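Local atomic coordinates of xylulokinase (Brucella ovis, PDB entry 5VM1), a protein that probably catalyses the ATP-dependent phosphorylation of D-xylulose to D-xylulose 5-phosphate, as a kinase of the FGGY family. Residues A116-D121 with A199-G204; C249-V254 with T400-G405; L167-E172 with A223-E228; P292-Q297 with D449-C454. All blocks are in the same frame, centred on the assembly; numbering follows the deposited sequence.

Contact 1. Residues A116-D121 with A199-G204; sequences AELDAD and AKTGLG
The ammonium group of Lys-200 is held by both carboxylate oxygens of Asp-121. Lys-200 NZ lies 3.0 Å from Asp-121 OD2, forming a salt bridge on the syn side of that oxygen and 22° out of the carboxylate plane; the bond from Lys-200 NZ to Asp-121 OD1, at 3.1 Å, is weak. The lysine chain runs extended beyond CG and meets the aspartate head-on. On the aspartate, CG lies anti to the backbone N (chi1 -172°), and OD1 also accepts from Ala-123 N as the N-cap of the next helix. One carboxylate therefore caps a helix and pairs with a lysine, which should keep its rotation well defined. Glu-196 is a second, long and weak ion-pair partner of Lys-200. The more buried part of the contact is apolar and slight: Leu-118 CD1 and Thr-201 CG2 are 4.2 Å apart, their side chains crossing at about a right angle. The hydroxyl of Thr-201 is bonded to Trp-185 NE1 and Leu-198 O. Gly-202 closes helix 195-200 with a Schellman motif. Leu-118 and Thr-201 both also rest on Val-142 of helix 137-147, while Ala-123 of helix 122-128 touches Lys-200, so helices 112-120 and 195-200 meet beside two others.

Contact 2. Residues C249-V254 with T400-G405; sequences CGMGTV and TAVGGG
A chi1 of -156° swings the Met-251 chain toward strand 399-402, and bends at chi2 and chi3 bring its thioether to the branched end of Val-402. In the valine, chi1 of -58° sets CG1 anti to the carbonyl carbon, and this methyl takes most of the touch. The two side chains reach toward each other tip to tip. Val-402 CG1 lies 3.5 Å from Met-251 SD and 3.6 Å from Met-251 CE, while Val-402 CG2 is 4.1 Å from the same CE. Two residues earlier on the strand, on the same face, Thr-400 adds a looser touch through its methyl, CG2, at 4.4 Å from Met-251 CG; Ala-401, between Thr-400 and Val-402, turns its CB away. No hydrogen bond crosses, so the join rests on apolar packing alone. Gly-252, with positive phi, ends the helix directly after the methionine, and Thr-253 then centres an inverse gamma turn. Strand 399-402 is bonded along its backbone to strand 259-263. Helix 243-251 starts at Asp-243, the predicted proton acceptor. Its far end thus meets a strand of the C-terminal domain just ahead of three glycines, consistent with the glycine-rich nucleotide-binding loop of this actin-like ATPase superfamily.

Contact 3. Residues L167-E172 with A223-E228; sequences LWLTGE and AELAAE
Leu-225 reaches across to the backbone and side chains of Trp-168 and Leu-169. Its CG is anti to the carbonyl carbon (chi1 -70°), and a trans chi2 carries Leu-225 CD1 to 3.4 Å from Trp-168 O and 3.8 Å from Leu-169 O. Leu-225 CD1 also sits over one face of the Trp-168 indole, 4.3 Å above the plane and offset toward the rim, while Leu-225 CD2 comes to 4.2 Å from Trp-168 CZ2. The indole is brought here by a chi1 of 168°, although the CB of Trp-168 does not itself aim at segment 223-228. Leu-169 starts with its CB turned away, yet its CD2 swings back to 4.3 Å from Leu-225 CD1. This is the docking of the last turn of helix 161-170 against the short helix 223-228, both in the N-terminal FGGY domain. Arg-222, just before that short helix, also bonds across: its NH2 to Trp-168 O, and its backbone to that of Leu-169. Helix 161-170 stops at Gly-171, with positive phi, and Thr-170 OG1 accepts from Glu-172 N at 3.1 Å in an ST turn. Trp-168 also packs on Ile-57 and Cys-60 of helix 53-70, whose Arg-61 touches both Trp-168 and Leu-225.

Contact 4. Residues P292-Q297 with D449-C454; sequences PRTWHQ and DPFTIC
Thr-294 and Phe-451 make the closer half of this contact, and the prolines Pro-292 and Pro-450 the looser one. The threonine is buried; Thr-294 OG1 meets the phenyl ring at the edge, near the ring plane, 3.4 Å from Phe-451 CZ and 4.1 Å from Phe-451 CE2. With chi1 at -73°, Phe-451 holds its CG anti to the carbonyl carbon, and the end of the ring reaches Thr-294 even though the CB does not aim there. The hydroxyl has its polar partner close by: Thr-294 OG1 donates to Pro-292 O at 2.8 Å, from above the carbonyl plane. The contact joins the loop leading into strand 295-301, in the larger sheet of the C-terminal half, to a short, weakly bonded helix at 450-453. Asp-449 is the N-cap of that helix, Asp-449 OD1 accepting from Phe-451 N at 2.9 Å, while its carbonyl O takes bonds from both the N and OG1 of Thr-452. Between the prolines the packing thins to a single touch, Pro-292 CD against Pro-450 CG at 4.3 Å. The solvent side belongs to Phe-451, the exposed member of the four touching residues, though its ring also touches Leu-291. The short helix also rests on helix 433-446, where Ile-443 touches Pro-450, Ile-453 and Cys-454.

In the fold
Contacts 2 and 4 are neighbours, their centres about 15 Å apart, and they touch directly: Val-254 O lies 3.3 Å from Phe-451 CE1, and Cys-249 O packs against Cys-454 CB. Both reach the same sheet of the C-terminal half, contact 2 through strand 399-402 and contact 4 through strand 295-301. Contacts 1 and 3 belong to the N-terminal domain; their segments alternate along the chain, yet their centres are about 35 Å apart. Between side chains, Met-251 is about 11 Å from the predicted proton acceptor Asp-243 and about 12 Å from Asp-14, predicted to be important for activity. The side chain of Leu-169 in contact 3 is about 11 Å from that of Asp-14. Contacts 1 and 4 lie away from these positions.

Contact 1. Residues A116-D121 with A199-G204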
loop_
_atom_site.group_PDB
_atom_site.type_symbol
_atom_site.label_atom_id
_atom_site.label_comp_id
_atom_site.label_asym_id
_atom_site.label_seq_id
_atom_site.Cartn_x
_atom_site.Cartn_y
_atom_site.Cartn_z
ATOM N N ALA A 116 2.967 2.430 -21.061
ATOM C CA ALA A 116 2.352 3.491 -21.840
ATOM C C ALA A 116 1.498 2.888 -22.935
ATOM O O ALA A 116 0.372 3.344 -23.177
ATOM C CB ALA A 116 3.416 4.413 -22.416
ATOM N N GLU A 117 1.992 1.818 -23.565
ATOM C CA GLU A 117 1.210 1.167 -24.607
ATOM C C GLU A 117 -0.060 0.546 -24.029
ATOM O O GLU A 117 -1.147 0.715 -24.595
ATOM C CB GLU A 117 2.052 0.118 -25.335
ATOM C CG GLU A 117 3.152 0.682 -26.224
ATOM C CD GLU A 117 3.983 -0.422 -26.835
ATOM O OE1 GLU A 117 3.617 -1.586 -26.605
ATOM O OE2 GLU A 117 4.984 -0.143 -27.529
ATOM N N LEU A 118 0.040 -0.139 -22.882
ATOM C CA LEU A 118 -1.154 -0.758 -22.319
ATOM C C LEU A 118 -2.141 0.291 -21.802
ATOM O O LEU A 118 -3.355 0.162 -21.999
ATOM C CB LEU A 118 -0.761 -1.747 -21.219
ATOM C CG LEU A 118 0.054 -2.972 -21.646
ATOM C CD1 LEU A 118 0.338 -3.863 -20.432
ATOM C CD2 LEU A 118 -0.657 -3.755 -22.745
ATOM N N ASP A 119 -1.648 1.356 -21.173
ATOM C CA ASP A 119 -2.561 2.369 -20.647
ATOM C C ASP A 119 -3.376 3.023 -21.756
ATOM O O ASP A 119 -4.515 3.443 -21.513
ATOM C CB ASP A 119 -1.797 3.441 -19.850
ATOM C CG ASP A 119 -2.717 4.289 -18.982
ATOM O OD1 ASP A 119 -3.268 3.765 -17.994
ATOM O OD2 ASP A 119 -2.928 5.475 -19.305
ATOM N N ALA A 120 -2.815 3.121 -22.968
ATOM C CA ALA A 120 -3.501 3.767 -24.084
ATOM C C ALA A 120 -4.569 2.883 -24.718
ATOM O O ALA A 120 -5.408 3.381 -25.472
ATOM C CB ALA A 120 -2.485 4.206 -25.131
ATOM N N ASP A 121 -4.573 1.611 -24.406
ATOM C CA ASP A 121 -5.580 0.667 -24.825
ATOM C C ASP A 121 -6.756 0.835 -23.879
ATOM O O ASP A 121 -6.652 0.492 -22.688
ATOM C CB ASP A 121 -4.988 -0.740 -24.780
ATOM C CG ASP A 121 -5.897 -1.796 -25.371
ATOM O OD1 ASP A 121 -7.135 -1.598 -25.399
ATOM O OD2 ASP A 121 -5.347 -2.844 -25.787
ATOM N N ALA A 199 -4.642 -12.102 -22.779
ATOM C CA ALA A 199 -4.213 -12.344 -24.154
ATOM C C ALA A 199 -3.376 -11.195 -24.719
ATOM O O ALA A 199 -2.456 -11.431 -25.515
ATOM C CB ALA A 199 -5.430 -12.571 -25.033
ATOM N N LYS A 200 -3.665 -9.955 -24.305
ATOM C CA LYS A 200 -2.974 -8.779 -24.823
ATOM C C LYS A 200 -1.538 -8.675 -24.319
ATOM O O LYS A 200 -0.735 -7.929 -24.893
ATOM C CB LYS A 200 -3.757 -7.523 -24.404
ATOM C CG LYS A 200 -5.115 -7.420 -25.051
ATOM C CD LYS A 200 -5.894 -6.163 -24.709
ATOM C CE LYS A 200 -6.884 -5.884 -25.824
ATOM N NZ LYS A 200 -7.682 -4.677 -25.595
ATOM N N THR A 201 -1.185 -9.421 -23.281
ATOM C CA THR A 201 0.175 -9.440 -22.777
ATOM C C THR A 201 0.844 -10.778 -23.031
ATOM O O THR A 201 1.984 -10.980 -22.599
ATOM C CB THR A 201 0.192 -9.113 -21.284
ATOM O OG1 THR A 201 -0.352 -10.205 -20.536
ATOM C CG2 THR A 201 -0.695 -7.883 -21.044
ATOM N N GLY A 202 0.150 -11.694 -23.703
ATOM C CA GLY A 202 0.731 -12.933 -24.162
ATOM C C GLY A 202 0.573 -14.098 -23.230
ATOM O O GLY A 202 1.361 -15.047 -23.318
ATOM N N LEU A 203 -0.420 -14.071 -22.346
ATOM C CA LEU A 203 -0.597 -15.123 -21.366
ATOM C C LEU A 203 -2.045 -15.592 -21.381
ATOM O O LEU A 203 -2.932 -14.979 -21.985
ATOM C CB LEU A 203 -0.219 -14.650 -19.960
ATOM C CG LEU A 203 1.161 -14.075 -19.662
ATOM C CD1 LEU A 203 1.114 -13.432 -18.286
ATOM C CD2 LEU A 203 2.219 -15.143 -19.737
ATOM N N GLY A 204 -2.287 -16.702 -20.685
ATOM C CA GLY A 204 -3.608 -17.256 -20.553
ATOM C C GLY A 204 -3.931 -17.370 -19.079
ATOM O O GLY A 204 -3.068 -17.172 -18.226
#

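Contact 2. Residues C249-V254 with T400-G405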
loop_
_atom_site.group_PDB
_atom_site.type_symbol
_atom_site.label_atom_id
_atom_site.label_comp_id
_atom_site.label_asym_id
_atom_site.label_seq_id
_atom_site.Cartn_x
_atom_site.Cartn_y
_atom_site.Cartn_z
ATOM N N CYS A 249 -6.972 -3.792 6.873
ATOM C CA CYS A 249 -7.565 -4.788 7.767
ATOM C C CYS A 249 -6.984 -4.693 9.163
ATOM O O CYS A 249 -7.699 -4.867 10.147
ATOM C CB CYS A 249 -7.354 -6.205 7.238
ATOM S SG CYS A 249 -8.338 -6.660 5.813
ATOM N N GLY A 250 -5.687 -4.405 9.274
ATOM C CA GLY A 250 -5.107 -4.196 10.591
ATOM C C GLY A 250 -5.652 -2.961 11.279
ATOM O O GLY A 250 -5.742 -2.919 12.506
ATOM N N MET A 251 -6.030 -1.950 10.504
ATOM C CA MET A 251 -6.487 -0.682 11.042
ATOM C C MET A 251 -7.990 -0.609 11.257
ATOM O O MET A 251 -8.455 0.352 11.878
ATOM C CB MET A 251 -6.111 0.448 10.093
ATOM C CG MET A 251 -6.017 1.771 10.797
ATOM S SD MET A 251 -4.304 1.941 11.228
ATOM C CE MET A 251 -3.686 1.816 9.518
ATOM N N GLY A 252 -8.758 -1.590 10.783
ATOM C CA GLY A 252 -10.205 -1.503 10.829
ATOM C C GLY A 252 -10.821 -0.691 9.711
ATOM O O GLY A 252 -12.007 -0.342 9.797
ATOM N N THR A 253 -10.065 -0.383 8.659
ATOM C CA THR A 253 -10.589 0.420 7.560
ATOM C C THR A 253 -11.198 -0.493 6.491
ATOM O O THR A 253 -10.618 -0.759 5.445
ATOM C CB THR A 253 -9.487 1.291 6.987
ATOM O OG1 THR A 253 -8.777 1.894 8.064
ATOM C CG2 THR A 253 -10.088 2.362 6.129
ATOM N N VAL A 254 -12.390 -1.003 6.793
ATOM C CA VAL A 254 -13.054 -1.951 5.906
ATOM C C VAL A 254 -14.508 -1.559 5.625
ATOM O O VAL A 254 -15.132 -2.095 4.701
ATOM C CB VAL A 254 -12.961 -3.370 6.489
ATOM C CG1 VAL A 254 -11.526 -3.795 6.604
ATOM C CG2 VAL A 254 -13.608 -3.409 7.844
ATOM N N THR A 400 -8.242 8.317 9.857
ATOM C CA THR A 400 -7.257 7.811 10.806
ATOM C C THR A 400 -5.855 7.951 10.225
ATOM O O THR A 400 -5.640 7.610 9.064
ATOM C CB THR A 400 -7.553 6.369 11.111
ATOM O OG1 THR A 400 -8.935 6.265 11.475
ATOM C CG2 THR A 400 -6.681 5.875 12.233
ATOM N N ALA A 401 -4.895 8.441 11.029
ATOM C CA ALA A 401 -3.557 8.790 10.535
ATOM C C ALA A 401 -2.475 7.838 11.039
ATOM O O ALA A 401 -2.382 7.573 12.242
ATOM C CB ALA A 401 -3.177 10.222 10.913
ATOM N N VAL A 402 -1.642 7.344 10.111
ATOM C CA VAL A 402 -0.491 6.501 10.419
ATOM C C VAL A 402 0.697 6.954 9.580
ATOM O O VAL A 402 0.595 7.868 8.764
ATOM C CB VAL A 402 -0.771 5.003 10.177
ATOM C CG1 VAL A 402 -1.954 4.573 11.026
ATOM C CG2 VAL A 402 -0.948 4.687 8.666
ATOM N N GLY A 403 1.826 6.279 9.765
ATOM C CA GLY A 403 3.041 6.581 9.040
ATOM C C GLY A 403 3.913 7.544 9.808
ATOM O O GLY A 403 3.498 8.164 10.787
ATOM N N GLY A 404 5.157 7.673 9.342
ATOM C CA GLY A 404 6.138 8.444 10.095
ATOM C C GLY A 404 5.710 9.879 10.336
ATOM O O GLY A 404 5.788 10.385 11.460
ATOM N N GLY A 405 5.205 10.539 9.294
ATOM C CA GLY A 405 4.794 11.924 9.427
ATOM C C GLY A 405 3.693 12.114 10.444
ATOM O O GLY A 405 3.550 13.214 10.990
#

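Contact 3. Residues L167-E172 with A223-E228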
loop_
_atom_site.group_PDB
_atom_site.type_symbol
_atom_site.label_atom_id
_atom_site.label_comp_id
_atom_site.label_asym_id
_atom_site.label_seq_id
_atom_site.Cartn_x
_atom_site.Cartn_y
_atom_site.Cartn_z
ATOM N N LEU A 167 2.959 -20.529 -2.030
ATOM C CA LEU A 167 3.325 -21.733 -2.767
ATOM C C LEU A 167 4.306 -22.564 -1.965
ATOM O O LEU A 167 4.189 -23.792 -1.904
ATOM C CB LEU A 167 3.945 -21.366 -4.111
ATOM C CG LEU A 167 4.440 -22.515 -4.990
ATOM C CD1 LEU A 167 3.300 -23.428 -5.420
ATOM C CD2 LEU A 167 5.192 -21.973 -6.182
ATOM N N TRP A 168 5.269 -21.901 -1.325
ATOM C CA TRP A 168 6.187 -22.576 -0.414
ATOM C C TRP A 168 5.453 -23.134 0.817
ATOM O O TRP A 168 5.776 -24.226 1.293
ATOM C CB TRP A 168 7.313 -21.608 -0.034
ATOM C CG TRP A 168 8.157 -22.073 1.102
ATOM C CD1 TRP A 168 8.936 -23.175 1.136
ATOM C CD2 TRP A 168 8.253 -21.466 2.408
ATOM N NE1 TRP A 168 9.536 -23.291 2.373
ATOM C CE2 TRP A 168 9.133 -22.255 3.170
ATOM C CE3 TRP A 168 7.684 -20.331 2.996
ATOM C CZ2 TRP A 168 9.465 -21.949 4.491
ATOM C CZ3 TRP A 168 8.023 -20.024 4.318
ATOM C CH2 TRP A 168 8.903 -20.827 5.043
ATOM N N LEU A 169 4.485 -22.388 1.360
ATOM C CA LEU A 169 3.786 -22.799 2.580
ATOM C C LEU A 169 2.780 -23.923 2.324
ATOM O O LEU A 169 2.697 -24.876 3.105
ATOM C CB LEU A 169 3.080 -21.583 3.180
ATOM C CG LEU A 169 3.953 -20.499 3.826
ATOM C CD1 LEU A 169 3.103 -19.292 4.217
ATOM C CD2 LEU A 169 4.641 -21.078 5.055
ATOM N N THR A 170 1.999 -23.829 1.241
ATOM C CA THR A 170 0.871 -24.724 1.012
ATOM C C THR A 170 1.025 -25.630 -0.190
ATOM O O THR A 170 0.319 -26.636 -0.267
ATOM C CB THR A 170 -0.437 -23.940 0.788
ATOM O OG1 THR A 170 -0.387 -23.290 -0.491
ATOM C CG2 THR A 170 -0.684 -22.931 1.886
ATOM N N GLY A 171 1.867 -25.283 -1.150
ATOM C CA GLY A 171 1.952 -26.068 -2.361
ATOM C C GLY A 171 0.866 -25.813 -3.378
ATOM O O GLY A 171 0.772 -26.569 -4.356
ATOM N N GLU A 172 0.053 -24.769 -3.197
ATOM C CA GLU A 172 -1.001 -24.429 -4.143
ATOM C C GLU A 172 -0.719 -23.074 -4.777
ATOM O O GLU A 172 0.108 -22.295 -4.294
ATOM C CB GLU A 172 -2.389 -24.447 -3.478
ATOM C CG GLU A 172 -2.954 -25.866 -3.346
ATOM C CD GLU A 172 -4.310 -25.919 -2.666
ATOM O OE1 GLU A 172 -5.338 -25.686 -3.347
ATOM O OE2 GLU A 172 -4.349 -26.194 -1.446
ATOM N N ALA A 223 2.579 -30.656 5.212
ATOM C CA ALA A 223 2.874 -31.484 6.379
ATOM C C ALA A 223 4.344 -31.401 6.796
ATOM O O ALA A 223 4.645 -31.353 7.997
ATOM C CB ALA A 223 2.457 -32.926 6.110
ATOM N N GLU A 224 5.275 -31.381 5.829
ATOM C CA GLU A 224 6.694 -31.283 6.187
ATOM C C GLU A 224 6.963 -30.012 6.988
ATOM O O GLU A 224 7.800 -30.009 7.900
ATOM C CB GLU A 224 7.586 -31.363 4.941
ATOM C CG GLU A 224 7.234 -30.396 3.812
ATOM C CD GLU A 224 6.282 -30.993 2.775
ATOM O OE1 GLU A 224 5.154 -31.390 3.147
ATOM O OE2 GLU A 224 6.662 -31.052 1.581
ATOM N N LEU A 225 6.267 -28.915 6.652
ATOM C CA LEU A 225 6.396 -27.672 7.403
ATOM C C LEU A 225 5.625 -27.721 8.719
ATOM O O LEU A 225 6.082 -27.164 9.724
ATOM C CB LEU A 225 5.904 -26.495 6.558
ATOM C CG LEU A 225 6.816 -26.156 5.392
ATOM C CD1 LEU A 225 6.197 -25.107 4.540
ATOM C CD2 LEU A 225 8.129 -25.676 5.958
ATOM N N ALA A 226 4.467 -28.389 8.737
ATOM C CA ALA A 226 3.713 -28.538 9.979
ATOM C C ALA A 226 4.513 -29.289 11.038
ATOM O O ALA A 226 4.357 -29.024 12.237
ATOM C CB ALA A 226 2.386 -29.251 9.711
ATOM N N ALA A 227 5.370 -30.223 10.621
ATOM C CA ALA A 227 6.213 -30.948 11.561
ATOM C C ALA A 227 7.528 -30.240 11.842
ATOM O O ALA A 227 8.107 -30.430 12.914
ATOM C CB ALA A 227 6.505 -32.360 11.037
ATOM N N GLU A 228 8.018 -29.433 10.900
ATOM C CA GLU A 228 9.294 -28.760 11.102
ATOM C C GLU A 228 9.220 -27.768 12.255
ATOM O O GLU A 228 10.230 -27.530 12.934
ATOM C CB GLU A 228 9.717 -28.073 9.801
ATOM C CG GLU A 228 11.090 -27.414 9.825
ATOM C CD GLU A 228 11.480 -26.862 8.462
ATOM O OE1 GLU A 228 11.346 -27.602 7.466
ATOM O OE2 GLU A 228 11.891 -25.681 8.380
#

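Contact 4. Residues P292-Q297 with D449-C454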
loop_
_atom_site.group_PDB
_atom_site.type_symbol
_atom_site.label_atom_id
_atom_site.label_comp_id
_atom_site.label_asym_id
_atom_site.label_seq_id
_atom_site.Cartn_x
_atom_site.Cartn_y
_atom_site.Cartn_z
ATOM N N PRO A 292 -14.831 -10.094 1.187
ATOM C CA PRO A 292 -15.723 -10.350 0.054
ATOM C C PRO A 292 -16.681 -9.183 -0.143
ATOM O O PRO A 292 -16.965 -8.426 0.786
ATOM C CB PRO A 292 -16.443 -11.645 0.451
ATOM C CG PRO A 292 -16.211 -11.781 1.889
ATOM C CD PRO A 292 -14.938 -11.115 2.240
ATOM N N ARG A 293 -17.104 -8.994 -1.394
ATOM C CA ARG A 293 -18.085 -7.963 -1.774
ATOM C C ARG A 293 -17.663 -6.559 -1.284
ATOM O O ARG A 293 -18.493 -5.679 -1.031
ATOM C CB ARG A 293 -19.502 -8.366 -1.299
ATOM N N THR A 294 -16.352 -6.324 -1.205
ATOM C CA THR A 294 -15.777 -5.095 -0.668
ATOM C C THR A 294 -14.636 -4.618 -1.562
ATOM O O THR A 294 -13.860 -5.426 -2.071
ATOM C CB THR A 294 -15.279 -5.324 0.771
ATOM O OG1 THR A 294 -16.345 -5.859 1.570
ATOM C CG2 THR A 294 -14.786 -4.059 1.374
ATOM N N TRP A 295 -14.558 -3.309 -1.783
ATOM C CA TRP A 295 -13.539 -2.686 -2.619
ATOM C C TRP A 295 -12.833 -1.601 -1.820
ATOM O O TRP A 295 -13.126 -1.377 -0.638
ATOM C CB TRP A 295 -14.148 -2.078 -3.888
ATOM C CG TRP A 295 -14.423 -3.077 -4.951
ATOM C CD1 TRP A 295 -13.644 -3.345 -6.055
ATOM C CD2 TRP A 295 -15.531 -3.979 -5.013
ATOM N NE1 TRP A 295 -14.211 -4.352 -6.800
ATOM C CE2 TRP A 295 -15.374 -4.752 -6.193
ATOM C CE3 TRP A 295 -16.650 -4.209 -4.196
ATOM C CZ2 TRP A 295 -16.285 -5.736 -6.558
ATOM C CZ3 TRP A 295 -17.549 -5.179 -4.558
ATOM C CH2 TRP A 295 -17.369 -5.928 -5.728
ATOM N N HIS A 296 -11.890 -0.919 -2.466
ATOM C CA HIS A 296 -11.308 0.279 -1.867
ATOM C C HIS A 296 -10.715 1.189 -2.926
ATOM O O HIS A 296 -10.328 0.756 -4.017
ATOM C CB HIS A 296 -10.236 -0.058 -0.819
ATOM C CG HIS A 296 -8.910 -0.441 -1.398
ATOM N ND1 HIS A 296 -7.926 0.477 -1.686
ATOM C CD2 HIS A 296 -8.391 -1.655 -1.702
ATOM C CE1 HIS A 296 -6.869 -0.150 -2.169
ATOM N NE2 HIS A 296 -7.119 -1.446 -2.180
ATOM N N GLN A 297 -10.581 2.449 -2.540
ATOM C CA GLN A 297 -9.910 3.465 -3.326
ATOM C C GLN A 297 -8.570 3.827 -2.691
ATOM O O GLN A 297 -8.366 3.696 -1.481
ATOM C CB GLN A 297 -10.784 4.714 -3.456
ATOM C CG GLN A 297 -11.795 4.587 -4.540
ATOM C CD GLN A 297 -13.029 5.408 -4.301
ATOM O OE1 GLN A 297 -13.291 5.864 -3.183
ATOM N NE2 GLN A 297 -13.791 5.626 -5.361
ATOM N N ASP A 449 -17.188 -13.754 10.874
ATOM C CA ASP A 449 -17.512 -12.669 9.964
ATOM C C ASP A 449 -16.320 -11.709 9.914
ATOM O O ASP A 449 -15.928 -11.172 10.964
ATOM C CB ASP A 449 -18.784 -11.950 10.411
ATOM C CG ASP A 449 -19.248 -10.909 9.403
ATOM O OD1 ASP A 449 -18.624 -9.827 9.294
ATOM O OD2 ASP A 449 -20.231 -11.191 8.689
ATOM N N PRO A 450 -15.715 -11.462 8.745
ATOM C CA PRO A 450 -14.496 -10.641 8.738
ATOM C C PRO A 450 -14.726 -9.226 9.245
ATOM O O PRO A 450 -13.786 -8.619 9.771
ATOM C CB PRO A 450 -14.042 -10.685 7.265
ATOM C CG PRO A 450 -15.273 -10.954 6.498
ATOM C CD PRO A 450 -16.131 -11.836 7.380
ATOM N N PHE A 451 -15.946 -8.689 9.142
ATOM C CA PHE A 451 -16.179 -7.331 9.632
ATOM C C PHE A 451 -16.242 -7.270 11.150
ATOM O O PHE A 451 -16.001 -6.201 11.722
ATOM C CB PHE A 451 -17.450 -6.721 9.035
ATOM C CG PHE A 451 -17.313 -6.332 7.595
ATOM C CD1 PHE A 451 -16.514 -5.261 7.227
ATOM C CD2 PHE A 451 -17.980 -7.027 6.606
ATOM C CE1 PHE A 451 -16.380 -4.886 5.885
ATOM C CE2 PHE A 451 -17.849 -6.659 5.269
ATOM C CZ PHE A 451 -17.045 -5.582 4.914
ATOM N N THR A 452 -16.538 -8.381 11.819
ATOM C CA THR A 452 -16.475 -8.357 13.274
ATOM C C THR A 452 -15.054 -8.529 13.792
ATOM O O THR A 452 -14.789 -8.195 14.943
ATOM C CB THR A 452 -17.393 -9.429 13.896
ATOM O OG1 THR A 452 -16.862 -10.747 13.693
ATOM C CG2 THR A 452 -18.759 -9.354 13.263
ATOM N N ILE A 453 -14.122 -8.979 12.968
ATOM C CA ILE A 453 -12.744 -9.170 13.418
ATOM C C ILE A 453 -11.902 -7.917 13.197
ATOM O O ILE A 453 -11.173 -7.480 14.088
ATOM C CB ILE A 453 -12.137 -10.402 12.712
ATOM C CG1 ILE A 453 -12.979 -11.637 13.026
ATOM C CG2 ILE A 453 -10.717 -10.612 13.153
ATOM C CD1 ILE A 453 -13.264 -11.829 14.493
ATOM N N CYS A 454 -12.002 -7.311 12.017
ATOM C CA CYS A 454 -11.171 -6.173 11.629
ATOM C C CYS A 454 -11.734 -4.874 12.208
ATOM O O CYS A 454 -12.280 -4.020 11.509
ATOM C CB CYS A 454 -11.072 -6.100 10.117
ATOM S SG CYS A 454 -10.287 -7.532 9.366
#